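Local coordinates for uncharacterized protein Atu2773 (PDB 2QV5) that is of uncharacterized function but belongs to the divergent polysaccharide deacetylase family and so may act on carbohydrate, at residues I34-Q43 with V57-L68; E81-F91 with Y126-F137. All blocks are in the same frame, centred on the assembly; numbering follows the deposited sequence.

Contact 1 (I34-Q43 with V57-L68); sequences IVVGGLGLSQ and VTLGFAASGNSL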
loop_
_atom_site.group_PDB
_atom_site.type_symbol
_atom_site.label_atom_id
_atom_site.label_comp_id
_atom_site.label_asym_id
_atom_site.label_seq_id
_atom_site.Cartn_x
_atom_site.Cartn_y
_atom_site.Cartn_z
ATOM N N ILE A 34 -1.588 8.587 -3.181
ATOM C CA ILE A 34 -2.884 7.896 -3.092
ATOM C C ILE A 34 -2.635 6.465 -3.515
ATOM O O ILE A 34 -2.057 6.235 -4.579
ATOM C CB ILE A 34 -3.985 8.520 -4.004
ATOM C CG1 ILE A 34 -4.396 9.914 -3.518
ATOM C CG2 ILE A 34 -5.232 7.599 -4.059
ATOM C CD1 ILE A 34 -4.957 10.808 -4.618
ATOM N N VAL A 35 -3.026 5.520 -2.662
ATOM C CA VAL A 35 -2.964 4.114 -2.984
ATOM C C VAL A 35 -4.361 3.580 -3.301
ATOM O O VAL A 35 -5.301 3.717 -2.505
ATOM C CB VAL A 35 -2.337 3.293 -1.828
ATOM C CG1 VAL A 35 -2.128 1.832 -2.231
ATOM C CG2 VAL A 35 -1.038 3.916 -1.386
ATOM N N VAL A 36 -4.499 2.982 -4.479
ATOM C CA VAL A 36 -5.708 2.247 -4.799
ATOM C C VAL A 36 -5.335 0.770 -4.744
ATOM O O VAL A 36 -4.531 0.286 -5.546
ATOM C CB VAL A 36 -6.319 2.646 -6.167
ATOM C CG1 VAL A 36 -7.558 1.783 -6.467
ATOM C CG2 VAL A 36 -6.704 4.118 -6.173
ATOM N N GLY A 37 -5.912 0.064 -3.778
ATOM C CA GLY A 37 -5.551 -1.323 -3.549
ATOM C C GLY A 37 -6.574 -2.313 -4.073
ATOM O O GLY A 37 -7.584 -1.930 -4.675
ATOM N N GLY A 38 -6.301 -3.593 -3.856
ATOM C CA GLY A 38 -7.216 -4.645 -4.289
ATOM C C GLY A 38 -6.995 -5.154 -5.705
ATOM O O GLY A 38 -7.789 -5.956 -6.190
ATOM N N LEU A 39 -5.921 -4.716 -6.369
ATOM C CA LEU A 39 -5.633 -5.198 -7.734
ATOM C C LEU A 39 -5.406 -6.696 -7.786
ATOM O O LEU A 39 -4.753 -7.263 -6.901
ATOM C CB LEU A 39 -4.461 -4.444 -8.386
ATOM C CG LEU A 39 -4.932 -3.192 -9.124
ATOM C CD1 LEU A 39 -5.074 -2.003 -8.207
ATOM C CD2 LEU A 39 -3.984 -2.877 -10.242
ATOM N N GLY A 40 -6.001 -7.334 -8.794
ATOM C CA GLY A 40 -5.972 -8.786 -8.940
ATOM C C GLY A 40 -7.223 -9.493 -8.424
ATOM O O GLY A 40 -7.479 -10.630 -8.797
ATOM N N LEU A 41 -8.008 -8.828 -7.580
ATOM C CA LEU A 41 -9.238 -9.436 -7.043
ATOM C C LEU A 41 -10.389 -9.504 -8.049
ATOM O O LEU A 41 -11.056 -10.540 -8.166
ATOM C CB LEU A 41 -9.695 -8.742 -5.751
ATOM C CG LEU A 41 -8.729 -8.782 -4.564
ATOM C CD1 LEU A 41 -9.158 -7.811 -3.452
ATOM C CD2 LEU A 41 -8.517 -10.206 -4.021
ATOM N N SER A 42 -10.651 -8.393 -8.738
ATOM C CA SER A 42 -11.593 -8.384 -9.860
ATOM C C SER A 42 -10.848 -8.110 -11.137
ATOM O O SER A 42 -10.122 -7.119 -11.232
ATOM C CB SER A 42 -12.676 -7.322 -9.678
ATOM O OG SER A 42 -13.307 -7.035 -10.915
ATOM N N GLN A 43 -11.033 -8.968 -12.131
ATOM C CA GLN A 43 -10.373 -8.763 -13.412
ATOM C C GLN A 43 -10.861 -7.519 -14.155
ATOM O O GLN A 43 -10.055 -6.778 -14.715
ATOM C CB GLN A 43 -10.451 -10.030 -14.283
ATOM C CG GLN A 43 -9.772 -11.249 -13.636
ATOM C CD GLN A 43 -8.372 -10.945 -13.092
ATOM O OE1 GLN A 43 -7.476 -10.562 -13.846
ATOM N NE2 GLN A 43 -8.185 -11.121 -11.780
ATOM N N VAL A 57 -0.683 7.594 -9.292
ATOM C CA VAL A 57 -1.426 6.847 -8.285
ATOM C C VAL A 57 -0.719 5.520 -8.035
ATOM O O VAL A 57 -0.464 4.736 -8.963
ATOM C CB VAL A 57 -2.896 6.649 -8.716
ATOM C CG1 VAL A 57 -3.677 5.782 -7.709
ATOM C CG2 VAL A 57 -3.581 8.003 -8.880
ATOM N N THR A 58 -0.400 5.273 -6.771
ATOM C CA THR A 58 0.257 4.038 -6.349
ATOM C C THR A 58 -0.787 2.921 -6.344
ATOM O O THR A 58 -1.923 3.143 -5.935
ATOM C CB THR A 58 0.884 4.227 -4.953
ATOM O OG1 THR A 58 1.858 5.274 -5.029
ATOM C CG2 THR A 58 1.547 2.942 -4.432
ATOM N N LEU A 59 -0.411 1.735 -6.816
ATOM C CA LEU A 59 -1.366 0.616 -6.860
ATOM C C LEU A 59 -1.011 -0.504 -5.886
ATOM O O LEU A 59 0.132 -0.955 -5.829
ATOM C CB LEU A 59 -1.519 0.089 -8.299
ATOM C CG LEU A 59 -1.898 1.137 -9.368
ATOM C CD1 LEU A 59 -1.897 0.507 -10.751
ATOM C CD2 LEU A 59 -3.235 1.790 -9.103
ATOM N N GLY A 60 -1.993 -0.947 -5.106
ATOM C CA GLY A 60 -1.800 -2.064 -4.188
ATOM C C GLY A 60 -2.299 -3.351 -4.819
ATOM O O GLY A 60 -3.439 -3.406 -5.308
ATOM N N PHE A 61 -1.440 -4.369 -4.838
ATOM C CA PHE A 61 -1.775 -5.649 -5.466
ATOM C C PHE A 61 -2.142 -6.652 -4.385
ATOM O O PHE A 61 -1.413 -6.807 -3.414
ATOM C CB PHE A 61 -0.593 -6.167 -6.300
ATOM C CG PHE A 61 -0.533 -5.572 -7.666
ATOM C CD1 PHE A 61 -0.396 -4.197 -7.837
ATOM C CD2 PHE A 61 -0.652 -6.373 -8.783
ATOM C CE1 PHE A 61 -0.372 -3.625 -9.093
ATOM C CE2 PHE A 61 -0.620 -5.810 -10.042
ATOM C CZ PHE A 61 -0.472 -4.427 -10.199
ATOM N N ALA A 62 -3.282 -7.315 -4.551
ATOM C CA ALA A 62 -3.742 -8.281 -3.564
ATOM C C ALA A 62 -2.966 -9.567 -3.748
ATOM O O ALA A 62 -2.899 -10.101 -4.855
ATOM C CB ALA A 62 -5.205 -8.532 -3.730
ATOM N N ALA A 63 -2.380 -10.072 -2.668
ATOM C CA ALA A 63 -1.534 -11.272 -2.765
ATOM C C ALA A 63 -2.352 -12.494 -3.207
ATOM O O ALA A 63 -1.865 -13.319 -3.966
ATOM C CB ALA A 63 -0.823 -11.535 -1.455
ATOM N N SER A 64 -3.606 -12.567 -2.760
ATOM C CA SER A 64 -4.539 -13.632 -3.159
ATOM C C SER A 64 -5.222 -13.405 -4.519
ATOM O O SER A 64 -6.126 -14.161 -4.889
ATOM C CB SER A 64 -5.614 -13.804 -2.084
ATOM O OG SER A 64 -6.341 -12.596 -1.907
ATOM N N GLY A 65 -4.800 -12.375 -5.253
ATOM C CA GLY A 65 -5.414 -12.027 -6.537
ATOM C C GLY A 65 -5.037 -12.955 -7.683
ATOM O O GLY A 65 -4.216 -13.860 -7.515
ATOM N N ASN A 66 -5.640 -12.732 -8.850
ATOM C CA ASN A 66 -5.368 -13.540 -10.048
ATOM C C ASN A 66 -4.843 -12.643 -11.168
ATOM O O ASN A 66 -5.078 -11.432 -11.132
ATOM C CB ASN A 66 -6.650 -14.261 -10.503
ATOM C CG ASN A 66 -7.225 -15.170 -9.427
ATOM O OD1 ASN A 66 -6.571 -16.108 -8.986
ATOM N ND2 ASN A 66 -8.459 -14.893 -9.002
ATOM N N SER A 67 -4.134 -13.242 -12.137
ATOM C CA SER A 67 -3.473 -12.522 -13.236
ATOM C C SER A 67 -2.561 -11.408 -12.721
ATOM O O SER A 67 -2.457 -10.338 -13.341
ATOM C CB SER A 67 -4.500 -11.973 -14.237
ATOM O OG SER A 67 -5.187 -13.040 -14.864
ATOM N N LEU A 68 -1.905 -11.674 -11.590
ATOM C CA LEU A 68 -1.048 -10.684 -10.937
ATOM C C LEU A 68 0.092 -10.243 -11.847
ATOM O O LEU A 68 0.376 -9.057 -11.931
ATOM C CB LEU A 68 -0.516 -11.197 -9.599
ATOM C CG LEU A 68 -1.572 -11.320 -8.488
ATOM C CD1 LEU A 68 -0.965 -11.901 -7.236
ATOM C CD2 LEU A 68 -2.281 -9.988 -8.187
HETATM O O HOH W 1 0.669 7.894 -5.308
HETATM O O HOH W 2 -9.596 -12.602 -9.656
HETATM O O HOH W 3 -7.563 -11.256 -16.248
#
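The parallel strands 30-39 and 58-62 of a beta-alpha-beta unit run side by side here, V35 opposite T58 and V36 opposite L59. V36 N donates to T58 O and V36 O accepts from G60 N. A beta bulge follows: the register slips by one residue, so that L39 N, not G38 N, donates to G60 O (3.0 Å), and L39 O accepts from A62 N (2.8 Å). On the face carrying V36 and L59, L39 CB stands over the centre of the F61 ring in a CH-pi contact, 4.0 Å from the centroid, while L39 CD2 reaches F61 CZ at 3.8 Å. Helix 43-52 makes the crossover between the two strands, and the segments keep touching where it begins. G40 O takes a nearly straight bond from N66 N (173°). Q43, bent at chi2 (-48°), swings its amide back so that NE2 meets N66 O at 3.2 Å from above the carbonyl plane; its OE1 is held by W71 NE1 and a water. A second water joins L41 O, Q43 NE2 and N66 ND2. G40 and G65 pack backbone to backbone, G40 O lying 3.4 Å from G65 CA, and beside them L41 CG rests on A62 CB at 3.6 Å.

Contact 2 (E81-F91 with Y126-F137); sequences EILLQIPLEPF and YTGVMNYLGGRF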
loop_
_atom_site.group_PDB
_atom_site.type_symbol
_atom_site.label_atom_id
_atom_site.label_comp_id
_atom_site.label_asym_id
_atom_site.label_seq_id
_atom_site.Cartn_x
_atom_site.Cartn_y
_atom_site.Cartn_z
ATOM N N GLU A 81 4.005 3.303 -9.381
ATOM C CA GLU A 81 4.615 2.615 -8.236
ATOM C C GLU A 81 3.627 1.575 -7.716
ATOM O O GLU A 81 2.417 1.795 -7.708
ATOM C CB GLU A 81 4.953 3.592 -7.114
ATOM C CG GLU A 81 6.024 3.078 -6.167
ATOM C CD GLU A 81 6.422 4.099 -5.125
ATOM O OE1 GLU A 81 7.004 5.142 -5.515
ATOM O OE2 GLU A 81 6.168 3.841 -3.919
ATOM N N ILE A 82 4.141 0.429 -7.285
ATOM C CA ILE A 82 3.317 -0.709 -6.862
ATOM C C ILE A 82 3.620 -1.089 -5.406
ATOM O O ILE A 82 4.784 -1.069 -5.017
ATOM C CB ILE A 82 3.567 -1.926 -7.821
ATOM C CG1 ILE A 82 2.616 -1.898 -9.019
ATOM C CG2 ILE A 82 3.359 -3.274 -7.136
ATOM C CD1 ILE A 82 2.926 -0.903 -10.076
ATOM N N LEU A 83 2.591 -1.455 -4.636
ATOM C CA LEU A 83 2.751 -2.056 -3.296
ATOM C C LEU A 83 2.123 -3.449 -3.273
ATOM O O LEU A 83 1.141 -3.701 -3.982
ATOM C CB LEU A 83 2.092 -1.191 -2.224
ATOM C CG LEU A 83 2.674 0.202 -1.971
ATOM C CD1 LEU A 83 1.896 0.935 -0.922
ATOM C CD2 LEU A 83 4.132 0.124 -1.552
ATOM N N LEU A 84 2.689 -4.348 -2.467
ATOM C CA LEU A 84 2.098 -5.665 -2.246
ATOM C C LEU A 84 1.217 -5.670 -0.992
ATOM O O LEU A 84 1.691 -5.345 0.081
ATOM C CB LEU A 84 3.203 -6.708 -2.074
ATOM C CG LEU A 84 2.771 -8.165 -1.878
ATOM C CD1 LEU A 84 1.888 -8.666 -3.038
ATOM C CD2 LEU A 84 4.008 -9.001 -1.725
ATOM N N GLN A 85 -0.050 -6.050 -1.126
ATOM C CA GLN A 85 -0.933 -6.158 0.050
ATOM C C GLN A 85 -0.849 -7.536 0.694
ATOM O O GLN A 85 -1.147 -8.545 0.054
ATOM C CB GLN A 85 -2.384 -5.875 -0.301
ATOM C CG GLN A 85 -2.700 -4.440 -0.556
ATOM C CD GLN A 85 -4.094 -4.242 -1.128
ATOM O OE1 GLN A 85 -4.371 -4.630 -2.260
ATOM N NE2 GLN A 85 -4.973 -3.624 -0.347
ATOM N N ILE A 86 -0.481 -7.563 1.969
ATOM C CA ILE A 86 -0.305 -8.800 2.713
ATOM C C ILE A 86 -1.508 -9.063 3.617
ATOM O O ILE A 86 -1.821 -8.238 4.474
ATOM C CB ILE A 86 0.987 -8.739 3.562
ATOM C CG1 ILE A 86 2.200 -8.482 2.664
ATOM C CG2 ILE A 86 1.179 -10.024 4.369
ATOM C CD1 ILE A 86 2.454 -9.599 1.681
ATOM N N PRO A 87 -2.185 -10.213 3.432
ATOM C CA PRO A 87 -3.327 -10.558 4.293
ATOM C C PRO A 87 -2.908 -10.817 5.751
ATOM O O PRO A 87 -2.047 -11.655 6.005
ATOM C CB PRO A 87 -3.890 -11.833 3.644
ATOM C CG PRO A 87 -2.777 -12.408 2.865
ATOM C CD PRO A 87 -1.926 -11.248 2.414
ATOM N N LEU A 88 -3.503 -10.074 6.685
ATOM C CA LEU A 88 -3.200 -10.197 8.117
ATOM C C LEU A 88 -4.472 -10.460 8.922
ATOM O O LEU A 88 -5.556 -10.068 8.499
ATOM C CB LEU A 88 -2.509 -8.938 8.642
ATOM C CG LEU A 88 -1.208 -8.406 8.028
ATOM C CD1 LEU A 88 -0.811 -7.161 8.803
ATOM C CD2 LEU A 88 -0.087 -9.423 8.086
ATOM N N GLU A 89 -4.335 -11.111 10.080
ATOM C CA GLU A 89 -5.503 -11.601 10.838
ATOM C C GLU A 89 -6.408 -10.478 11.335
ATOM O O GLU A 89 -5.967 -9.628 12.109
ATOM C CB GLU A 89 -5.079 -12.474 12.018
ATOM C CG GLU A 89 -6.226 -13.273 12.639
ATOM C CD GLU A 89 -5.869 -13.876 13.985
ATOM O OE1 GLU A 89 -4.673 -14.141 14.226
ATOM O OE2 GLU A 89 -6.787 -14.089 14.807
ATOM N N PRO A 90 -7.675 -10.473 10.883
ATOM C CA PRO A 90 -8.648 -9.494 11.359
ATOM C C PRO A 90 -9.272 -9.939 12.689
ATOM O O PRO A 90 -8.991 -11.049 13.162
ATOM C CB PRO A 90 -9.691 -9.481 10.247
ATOM C CG PRO A 90 -9.656 -10.875 9.685
ATOM C CD PRO A 90 -8.260 -11.408 9.901
ATOM N N PHE A 91 -10.107 -9.087 13.282
ATOM C CA PHE A 91 -10.811 -9.430 14.526
ATOM C C PHE A 91 -11.875 -10.524 14.371
ATOM O O PHE A 91 -12.163 -11.253 15.324
ATOM C CB PHE A 91 -11.431 -8.184 15.162
ATOM C CG PHE A 91 -10.458 -7.365 15.957
ATOM C CD1 PHE A 91 -9.868 -7.887 17.109
ATOM C CD2 PHE A 91 -10.131 -6.071 15.558
ATOM C CE1 PHE A 91 -8.963 -7.137 17.848
ATOM C CE2 PHE A 91 -9.230 -5.309 16.295
ATOM C CZ PHE A 91 -8.642 -5.848 17.443
ATOM N N TYR A 126 7.963 -4.057 -6.583
ATOM C CA TYR A 126 7.180 -3.272 -5.631
ATOM C C TYR A 126 8.106 -2.611 -4.609
ATOM O O TYR A 126 9.184 -3.122 -4.344
ATOM C CB TYR A 126 6.076 -4.108 -4.962
ATOM C CG TYR A 126 6.526 -5.392 -4.298
ATOM C CD1 TYR A 126 6.826 -5.429 -2.931
ATOM C CD2 TYR A 126 6.622 -6.573 -5.024
ATOM C CE1 TYR A 126 7.228 -6.615 -2.322
ATOM C CE2 TYR A 126 7.023 -7.754 -4.432
ATOM C CZ TYR A 126 7.320 -7.765 -3.078
ATOM O OH TYR A 126 7.703 -8.944 -2.495
ATOM N N THR A 127 7.696 -1.451 -4.087
ATOM C CA THR A 127 8.552 -0.656 -3.206
ATOM C C THR A 127 8.314 -1.019 -1.773
ATOM O O THR A 127 9.125 -0.715 -0.909
ATOM C CB THR A 127 8.301 0.869 -3.326
ATOM O OG1 THR A 127 6.889 1.141 -3.248
ATOM C CG2 THR A 127 8.866 1.403 -4.620
ATOM N N GLY A 128 7.170 -1.628 -1.501
ATOM C CA GLY A 128 6.870 -1.943 -0.132
ATOM C C GLY A 128 5.633 -2.774 0.009
ATOM O O GLY A 128 5.026 -3.180 -0.990
ATOM N N VAL A 129 5.249 -2.997 1.260
ATOM C CA VAL A 129 4.084 -3.803 1.569
ATOM C C VAL A 129 3.066 -2.967 2.330
ATOM O O VAL A 129 3.414 -1.977 2.994
ATOM C CB VAL A 129 4.431 -5.096 2.380
ATOM C CG1 VAL A 129 5.485 -5.946 1.676
ATOM C CG2 VAL A 129 4.889 -4.748 3.782
ATOM N N MET A 130 1.803 -3.356 2.226
ATOM C CA MET A 130 0.772 -2.750 3.055
ATOM C C MET A 130 -0.107 -3.852 3.632
ATOM O O MET A 130 -0.169 -4.942 3.082
ATOM C CB MET A 130 -0.040 -1.680 2.286
ATOM C CG MET A 130 -0.723 -2.143 1.004
ATOM S SD MET A 130 -1.745 -0.911 0.103
ATOM C CE MET A 130 -2.450 0.036 1.434
ATOM N N ASN A 131 -0.747 -3.579 4.762
ATOM C CA ASN A 131 -1.628 -4.566 5.382
ATOM C C ASN A 131 -2.931 -4.650 4.614
ATOM O O ASN A 131 -3.426 -3.642 4.113
ATOM C CB ASN A 131 -1.917 -4.208 6.845
ATOM C CG ASN A 131 -2.578 -2.860 6.996
ATOM O OD1 ASN A 131 -1.996 -1.830 6.659
ATOM N ND2 ASN A 131 -3.810 -2.859 7.495
ATOM N N TYR A 132 -3.447 -5.864 4.476
ATOM C CA TYR A 132 -4.847 -6.049 4.172
ATOM C C TYR A 132 -5.463 -6.555 5.465
ATOM O O TYR A 132 -5.064 -7.619 5.974
ATOM C CB TYR A 132 -5.079 -7.034 3.025
ATOM C CG TYR A 132 -6.559 -7.285 2.792
ATOM C CD1 TYR A 132 -7.430 -6.222 2.523
ATOM C CD2 TYR A 132 -7.092 -8.571 2.874
ATOM C CE1 TYR A 132 -8.795 -6.438 2.334
ATOM C CE2 TYR A 132 -8.460 -8.800 2.676
ATOM C CZ TYR A 132 -9.304 -7.728 2.408
ATOM O OH TYR A 132 -10.653 -7.947 2.218
ATOM N N LEU A 133 -6.396 -5.764 5.996
ATOM C CA LEU A 133 -7.038 -5.996 7.303
ATOM C C LEU A 133 -6.021 -5.927 8.442
ATOM O O LEU A 133 -5.288 -4.948 8.549
ATOM C CB LEU A 133 -7.893 -7.275 7.313
ATOM C CG LEU A 133 -8.957 -7.415 6.214
ATOM C CD1 LEU A 133 -9.650 -8.742 6.327
ATOM C CD2 LEU A 133 -9.972 -6.286 6.277
ATOM N N GLY A 134 -5.991 -6.945 9.299
ATOM C CA GLY A 134 -4.967 -7.043 10.326
ATOM C C GLY A 134 -5.298 -6.436 11.667
ATOM O O GLY A 134 -4.392 -6.176 12.451
ATOM N N GLY A 135 -6.591 -6.221 11.929
ATOM C CA GLY A 135 -7.057 -5.670 13.203
ATOM C C GLY A 135 -6.501 -6.363 14.435
ATOM O O GLY A 135 -6.040 -5.704 15.372
ATOM N N ARG A 136 -6.539 -7.692 14.426
ATOM C CA ARG A 136 -5.963 -8.503 15.499
ATOM C C ARG A 136 -4.435 -8.520 15.433
ATOM O O ARG A 136 -3.774 -8.281 16.444
ATOM C CB ARG A 136 -6.537 -9.931 15.451
ATOM C CG ARG A 136 -5.920 -10.959 16.421
ATOM C CD ARG A 136 -6.307 -10.725 17.885
ATOM N NE ARG A 136 -7.755 -10.662 18.094
ATOM C CZ ARG A 136 -8.501 -11.651 18.583
ATOM N NH1 ARG A 136 -7.952 -12.812 18.927
ATOM N NH2 ARG A 136 -9.808 -11.476 18.727
ATOM N N PHE A 137 -3.889 -8.774 14.241
ATOM C CA PHE A 137 -2.446 -8.956 14.041
ATOM C C PHE A 137 -1.587 -7.736 14.411
ATOM O O PHE A 137 -0.541 -7.881 15.056
ATOM C CB PHE A 137 -2.153 -9.379 12.596
ATOM C CG PHE A 137 -0.790 -9.987 12.403
ATOM C CD1 PHE A 137 -0.600 -11.350 12.569
ATOM C CD2 PHE A 137 0.300 -9.197 12.049
ATOM C CE1 PHE A 137 0.654 -11.919 12.397
ATOM C CE2 PHE A 137 1.557 -9.758 11.871
ATOM C CZ PHE A 137 1.734 -11.119 12.037
HETATM O O HOH W 4 -5.262 -2.082 2.693
#
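L84 and Y126 meet over a ring face where strands 82-88 and 128-131 pair in parallel. L84 CB sits 4.0 Å from the centroid of the Y126 ring in a CH-pi contact, and CD2 of the same leucine reaches the hydroxyl end, 3.8 Å from Y126 CZ. The ring gets there because Y126 CG lies between its own backbone N and carbonyl carbon (chi1 54°), which carries the ring forward along the strand, over L84; M120 O bonds its hydroxyl. T127 OG1 donates to E81 OE2 (2.9 Å) from above the carboxylate plane, and that oxygen also accepts from S245 N, so two bonds grip it.

Backbone bonds then alternate along the pair from L84 N to L88 N. Q85 and M130 point the same way, side by side, their CG atoms 3.4 Å apart; beyond CG the M130 chain bends at chi3 (-35°), and its SD lies 3.7 Å from Q85 CG. Farther on, L88 spreads both methyls: CD1 presses on N131 CB, and CD2 lies over one face of F137, off centre. N131 turns its ND2 to L133 O within its own segment, the bond lying in the amide plane.

At the end E89 O accepts from F137 N (3.1 Å) and, weakly, from R136 N. The F91 ring lies over the G135-R136 peptide, with G135 C 3.5 Å from the ring plane, and its edge faces the edge of the R136 guanidinium (F91 CD1 to R136 NE 3.6 Å).

The two strands are the parallel pair of a beta-alpha-beta unit whose crossover contains helix 109-120. Helix 141-153 packs on V129 and F137, strand 157-160 flanks V129, M130 and N131, and strand 58-62 borders E81, I82 and L83.

How the contacts relate
The contacts follow one another along the chain: contact 1 closes at L68, helix 68-78 intervenes, and contact 2 opens at E81. Their centres lie about 11 Å apart in a single parallel sheet, in which strands 58-62 and 82-88 are neighbours, giving the order 30-39, 58-62, 82-88, 128-131. Each contact pairs the two strands of one beta-alpha-beta unit. Q85 stitches them together, its N 2.8 Å from F61 O and its OE1 2.7 Å from G38 N, both probable hydrogen bonds; the side chain thus reaches past strand 58-62 to the bulged end of strand 30-39. Four successive strands are thereby tied within a domain assigned to the divergent polysaccharide deacetylase family.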